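Local coordinates for protein putative hydrolase (Bacteroides ovatus, PDB 4HBS) that is of unknown function but folds as a five-bladed beta-propeller related to the beta-fructosidase clan and probably acts as a hydrolase, at residues 37-42 against 337-342; 310-315 against 354-359. All coordinates share one frame; numbering follows the deposited sequence. Where two conformers were deposited one is given.

Interaction 1: residues 37-42 against 337-342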
loop_
_atom_site.group_PDB
_atom_site.type_symbol
_atom_site.label_atom_id
_atom_site.label_comp_id
_atom_site.label_asym_id
_atom_site.label_seq_id
_atom_site.Cartn_x
_atom_site.Cartn_y
_atom_site.Cartn_z
ATOM N N VAL A 37 18.086 -6.680 -15.104
ATOM C CA VAL A 37 17.158 -5.897 -14.302
ATOM C C VAL A 37 17.965 -4.920 -13.435
ATOM O O VAL A 37 18.780 -5.353 -12.631
ATOM C CB VAL A 37 16.250 -6.839 -13.471
ATOM C CG1 VAL A 37 15.410 -6.055 -12.460
ATOM C CG2 VAL A 37 15.346 -7.657 -14.393
ATOM N N PHE A 38 17.745 -3.599 -13.613
ATOM C CA PHE A 38 18.440 -2.558 -12.848
ATOM C C PHE A 38 17.556 -2.089 -11.719
ATOM O O PHE A 38 16.473 -1.581 -11.973
ATOM C CB PHE A 38 18.839 -1.400 -13.759
ATOM C CG PHE A 38 19.697 -1.879 -14.901
ATOM C CD1 PHE A 38 21.044 -2.167 -14.706
ATOM C CD2 PHE A 38 19.130 -2.197 -16.132
ATOM C CE1 PHE A 38 21.829 -2.673 -15.748
ATOM C CE2 PHE A 38 19.919 -2.700 -17.175
ATOM C CZ PHE A 38 21.260 -2.947 -16.970
ATOM N N VAL A 39 18.000 -2.314 -10.468
ATOM C CA VAL A 39 17.280 -1.941 -9.248
ATOM C C VAL A 39 17.994 -0.762 -8.616
ATOM O O VAL A 39 19.226 -0.761 -8.535
ATOM C CB VAL A 39 17.198 -3.124 -8.258
ATOM C CG1 VAL A 39 16.403 -2.742 -7.018
ATOM C CG2 VAL A 39 16.595 -4.357 -8.913
ATOM N N TYR A 40 17.222 0.221 -8.134
ATOM C CA TYR A 40 17.759 1.426 -7.520
ATOM C C TYR A 40 17.072 1.754 -6.243
ATOM O O TYR A 40 15.876 1.505 -6.125
ATOM C CB TYR A 40 17.536 2.631 -8.439
ATOM C CG TYR A 40 18.241 2.576 -9.764
ATOM C CD1 TYR A 40 17.681 1.907 -10.844
ATOM C CD2 TYR A 40 19.416 3.286 -9.980
ATOM C CE1 TYR A 40 18.328 1.854 -12.080
ATOM C CE2 TYR A 40 20.062 3.265 -11.217
ATOM C CZ TYR A 40 19.511 2.552 -12.267
ATOM O OH TYR A 40 20.144 2.508 -13.483
ATOM N N LYS A 41 17.786 2.418 -5.328
ATOM C CA LYS A 41 17.201 2.983 -4.125
ATOM C C LYS A 41 16.757 4.395 -4.512
ATOM O O LYS A 41 17.606 5.155 -4.974
ATOM C CB LYS A 41 18.235 3.063 -2.982
ATOM C CG LYS A 41 18.718 1.759 -2.425
ATOM C CD LYS A 41 19.885 1.997 -1.442
ATOM C CE LYS A 41 20.114 0.836 -0.491
ATOM N NZ LYS A 41 21.563 0.507 -0.333
ATOM N N ASP A 42 15.481 4.766 -4.362
ATOM C CA ASP A 42 15.068 6.147 -4.674
ATOM C C ASP A 42 15.386 7.016 -3.432
ATOM O O ASP A 42 14.619 7.012 -2.465
ATOM C CB ASP A 42 13.573 6.225 -5.083
ATOM C CG ASP A 42 13.147 7.564 -5.659
ATOM O OD1 ASP A 42 13.721 8.593 -5.258
ATOM O OD2 ASP A 42 12.236 7.579 -6.513
ATOM N N THR A 337 11.952 -13.985 -9.467
ATOM C CA THR A 337 12.335 -13.133 -8.350
ATOM C C THR A 337 12.812 -11.827 -8.980
ATOM O O THR A 337 13.826 -11.811 -9.686
ATOM C CB THR A 337 13.344 -13.817 -7.442
ATOM O OG1 THR A 337 12.704 -14.954 -6.864
ATOM C CG2 THR A 337 13.823 -12.920 -6.334
ATOM N N LEU A 338 12.028 -10.749 -8.795
ATOM C CA LEU A 338 12.346 -9.430 -9.348
ATOM C C LEU A 338 13.623 -8.921 -8.707
ATOM O O LEU A 338 14.588 -8.610 -9.408
ATOM C CB LEU A 338 11.177 -8.477 -9.111
ATOM C CG LEU A 338 11.214 -7.158 -9.836
ATOM C CD1 LEU A 338 11.197 -7.354 -11.330
ATOM C CD2 LEU A 338 10.045 -6.275 -9.401
ATOM N N PHE A 339 13.666 -8.946 -7.379
ATOM C CA PHE A 339 14.849 -8.601 -6.601
ATOM C C PHE A 339 14.637 -8.951 -5.122
ATOM O O PHE A 339 13.529 -9.302 -4.724
ATOM C CB PHE A 339 15.218 -7.125 -6.771
ATOM C CG PHE A 339 14.395 -6.126 -5.995
ATOM C CD1 PHE A 339 13.126 -5.763 -6.427
ATOM C CD2 PHE A 339 14.935 -5.452 -4.903
ATOM C CE1 PHE A 339 12.389 -4.790 -5.744
ATOM C CE2 PHE A 339 14.216 -4.446 -4.254
ATOM C CZ PHE A 339 12.950 -4.122 -4.677
ATOM N N THR A 340 15.700 -8.853 -4.330
ATOM C CA THR A 340 15.688 -9.148 -2.899
ATOM C C THR A 340 15.869 -7.866 -2.122
ATOM O O THR A 340 16.845 -7.160 -2.344
ATOM C CB THR A 340 16.764 -10.148 -2.571
ATOM O OG1 THR A 340 16.609 -11.268 -3.440
ATOM C CG2 THR A 340 16.688 -10.613 -1.142
ATOM N N LEU A 341 14.945 -7.561 -1.210
ATOM C CA LEU A 341 14.993 -6.325 -0.434
ATOM C C LEU A 341 16.130 -6.358 0.558
ATOM O O LEU A 341 16.470 -7.435 1.028
ATOM C CB LEU A 341 13.667 -6.092 0.287
ATOM C CG LEU A 341 12.511 -5.753 -0.648
ATOM C CD1 LEU A 341 11.168 -6.113 -0.037
ATOM C CD2 LEU A 341 12.555 -4.307 -1.040
ATOM N N PRO A 342 16.742 -5.200 0.895
ATOM C CA PRO A 342 17.886 -5.212 1.822
ATOM C C PRO A 342 17.629 -5.856 3.174
ATOM O O PRO A 342 16.523 -5.802 3.703
ATOM C CB PRO A 342 18.207 -3.732 2.012
ATOM C CG PRO A 342 17.677 -3.062 0.823
ATOM C CD PRO A 342 16.481 -3.838 0.387
#
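Two adjacent blades of the five-bladed beta-propeller meet where V39, on strand 38-42, faces F339, near the end of strand 333-340. The evidence for a CH-pi contact is that V39 CG1 lies 4.0 Å from the centroid of the F339 ring, 21° off the ring normal, over one face and displaced toward the rim. The nearest ring atom is CD2 of F339, 3.7 Å from CG1 of V39. This methyl points onto the ring because it stands anti to the backbone N (chi1 -178°), while the other branch, V39 CG2, turns to the base of the phenylalanine and sits 3.8 Å from F339 CB. Both methyls therefore grip one aromatic side chain. V37, two residues earlier and just ahead of the strand, adds a looser touch, its CG1 reaching to 4.1 Å from the backbone O of L338. The nearest CA atoms, those of V39 and F339, are 7.6 Å apart, a separation that fits side-chain packing between sheets and not strand pairing. I373, on strand 371-377, also lies against F339 and L338. Such apolar, face-to-face packing of neighbouring sheets is typical of the interface between propeller blades.

Interaction 2: residues 310-315 against 354-359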
loop_
_atom_site.group_PDB
_atom_site.type_symbol
_atom_site.label_atom_id
_atom_site.label_comp_id
_atom_site.label_asym_id
_atom_site.label_seq_id
_atom_site.Cartn_x
_atom_site.Cartn_y
_atom_site.Cartn_z
ATOM N N ILE A 310 2.890 -8.448 -9.124
ATOM C CA ILE A 310 4.086 -8.301 -8.279
ATOM C C ILE A 310 3.651 -8.448 -6.848
ATOM O O ILE A 310 2.755 -7.745 -6.406
ATOM C CB ILE A 310 4.857 -6.978 -8.506
ATOM C CG1 ILE A 310 5.286 -6.844 -9.976
ATOM C CG2 ILE A 310 6.105 -6.908 -7.576
ATOM C CD1 ILE A 310 5.626 -5.518 -10.335
ATOM N N GLY A 311 4.285 -9.349 -6.134
ATOM C CA GLY A 311 3.968 -9.605 -4.740
ATOM C C GLY A 311 5.190 -9.943 -3.933
ATOM O O GLY A 311 6.234 -10.281 -4.486
ATOM N N GLN A 312 5.075 -9.822 -2.630
ATOM C CA GLN A 312 6.155 -10.151 -1.720
ATOM C C GLN A 312 6.124 -11.627 -1.465
ATOM O O GLN A 312 5.044 -12.168 -1.254
ATOM C CB GLN A 312 5.952 -9.409 -0.424
ATOM C CG GLN A 312 7.134 -9.479 0.511
ATOM C CD GLN A 312 6.755 -8.994 1.868
ATOM O OE1 GLN A 312 5.626 -8.522 2.104
ATOM N NE2 GLN A 312 7.685 -9.105 2.786
ATOM N N SER A 313 7.284 -12.292 -1.431
ATOM C CA SER A 313 7.318 -13.727 -1.143
ATOM C C SER A 313 6.807 -13.965 0.288
ATOM O O SER A 313 6.754 -13.031 1.092
ATOM C CB SER A 313 8.717 -14.300 -1.346
ATOM O OG SER A 313 9.659 -13.737 -0.450
HETATM N N MSE A 314 6.377 -15.192 0.570
HETATM C CA MSE A 314 5.754 -15.546 1.842
HETATM C C MSE A 314 6.636 -15.407 3.095
HETATM O O MSE A 314 7.862 -15.434 3.017
HETATM C CB MSE A 314 5.222 -16.965 1.793
HETATM C CG MSE A 314 6.299 -18.022 1.923
HETATM SE SE MSE A 314 5.636 -19.791 1.579
HETATM C CE MSE A 314 3.884 -19.712 2.576
ATOM N N TRP A 315 5.927 -15.322 4.253
ATOM C CA TRP A 315 6.393 -15.125 5.626
ATOM C C TRP A 315 7.450 -14.015 5.702
ATOM O O TRP A 315 8.580 -14.172 6.187
ATOM C CB TRP A 315 6.825 -16.444 6.301
ATOM C CG TRP A 315 5.655 -17.282 6.762
ATOM C CD1 TRP A 315 5.359 -18.559 6.381
ATOM C CD2 TRP A 315 4.620 -16.887 7.685
ATOM N NE1 TRP A 315 4.215 -18.992 7.018
ATOM C CE2 TRP A 315 3.738 -17.984 7.820
ATOM C CE3 TRP A 315 4.358 -15.713 8.422
ATOM C CZ2 TRP A 315 2.610 -17.939 8.650
ATOM C CZ3 TRP A 315 3.235 -15.667 9.234
ATOM C CH2 TRP A 315 2.377 -16.769 9.344
ATOM N N GLN A 354 12.937 -6.169 12.071
ATOM C CA GLN A 354 12.144 -7.392 12.251
ATOM C C GLN A 354 11.543 -7.870 10.945
ATOM O O GLN A 354 11.959 -8.919 10.453
ATOM C CB GLN A 354 11.039 -7.207 13.320
ATOM C CG GLN A 354 10.298 -8.504 13.721
ATOM C CD GLN A 354 9.032 -8.251 14.524
ATOM O OE1 GLN A 354 8.232 -7.383 14.201
ATOM N NE2 GLN A 354 8.797 -9.031 15.576
ATOM N N HIS A 355 10.564 -7.133 10.390
ATOM C CA HIS A 355 9.839 -7.550 9.188
ATOM C C HIS A 355 9.792 -6.492 8.127
ATOM O O HIS A 355 9.699 -5.312 8.426
ATOM C CB HIS A 355 8.378 -7.906 9.527
ATOM C CG HIS A 355 8.223 -9.129 10.360
ATOM N ND1 HIS A 355 7.316 -9.173 11.404
ATOM C CD2 HIS A 355 8.874 -10.314 10.295
ATOM C CE1 HIS A 355 7.428 -10.382 11.934
ATOM N NE2 HIS A 355 8.356 -11.106 11.301
ATOM N N VAL A 356 9.782 -6.934 6.884
ATOM C CA VAL A 356 9.576 -6.085 5.740
ATOM C C VAL A 356 8.228 -6.564 5.194
ATOM O O VAL A 356 7.974 -7.773 5.138
ATOM C CB VAL A 356 10.733 -6.053 4.698
ATOM C CG1 VAL A 356 11.262 -7.443 4.366
ATOM C CG2 VAL A 356 10.306 -5.316 3.444
ATOM N N TYR A 357 7.327 -5.649 4.921
ATOM C CA TYR A 357 5.999 -6.037 4.471
ATOM C C TYR A 357 5.395 -4.932 3.639
ATOM O O TYR A 357 6.075 -3.937 3.372
ATOM C CB TYR A 357 5.118 -6.395 5.680
ATOM C CG TYR A 357 4.975 -5.286 6.700
ATOM C CD1 TYR A 357 5.969 -5.050 7.649
ATOM C CD2 TYR A 357 3.821 -4.517 6.762
ATOM C CE1 TYR A 357 5.848 -4.025 8.581
ATOM C CE2 TYR A 357 3.673 -3.512 7.708
ATOM C CZ TYR A 357 4.683 -3.277 8.630
ATOM O OH TYR A 357 4.536 -2.313 9.598
HETATM N N MSE A 358 4.173 -5.144 3.139
HETATM C CA MSE A 358 3.478 -4.168 2.327
HETATM C C MSE A 358 4.348 -3.681 1.164
HETATM O O MSE A 358 4.597 -2.476 1.010
HETATM C CB MSE A 358 3.047 -2.995 3.200
HETATM C CG MSE A 358 1.830 -2.302 2.678
HETATM SE SE MSE A 358 0.218 -3.258 3.094
HETATM C CE MSE A 358 0.171 -2.808 5.033
ATOM N N VAL A 359 4.835 -4.621 0.363
ATOM C CA VAL A 359 5.639 -4.269 -0.800
ATOM C C VAL A 359 4.629 -3.818 -1.833
ATOM O O VAL A 359 3.901 -4.649 -2.381
ATOM C CB VAL A 359 6.545 -5.418 -1.261
ATOM C CG1 VAL A 359 7.387 -4.989 -2.447
ATOM C CG2 VAL A 359 7.447 -5.866 -0.116
#
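V356 and Q312 form the polar link between strands 356-359 and 310-312: the backbone O of V356 accepts from Q312 NE2 at 2.7 Å, with an N-H...O angle of 149°. The C=O...N angle is 123°, but the donor stands above the carbonyl plane and so misses the lone-pair direction. NE2 also donates to G317 O, so two backbone oxygens fix the rotation of the buried amide. Y357 follows, its CA 3.5 Å from Q312 OE1, while its phenol turns away and hydrogen-bonds through OH to D59. The side chain of M358, a selenomethionine, leaves the backbone on the side away from 310-315 and touches N376; its backbone N lies 3.8 Å from Q312 OE1. V359 closes the walk: its CG2 packs 3.7 Å from Q312 CG, the two side chains crossing at about a right angle. Q312 spans from V359 to V356 because CG is anti to the backbone N (chi1 -170°) and the chain stays extended beyond it. Nearby, the H355 ring stacks on F316. The short strand axes approach to 6.9 Å and run nearly antiparallel, yet belong to different sheets. Strand 306-312 lies between 298-303 and 319-325 in one blade, whereas 356-361 is an edge strand of the next, beside 371-377, with V359 also resting on V320.

How the interactions relate
Interactions 1 and 2 join the same two sheets at different depths, their centres 13 Å apart. Interaction 2 is nearer the centre of the chain, about 11 Å from it against about 18 Å for interaction 1. L341 bridges them: its CD2 is 3.7 Å from F339 CZ, and its CD1 is 3.7 Å from both V356 CG2 and V359 CG2, so an apolar path runs from V39 through F339 and L341 to V356 and V359. I373 touches side chains of both contacts, and D319 hydrogen-bonds to T340 in one and S313 in the other. Glycerol, probably from the crystallisation liquor, is hydrogen-bonded at M314 N and at H355 ND1, consistent with a pocket there, although no catalytic residue is established.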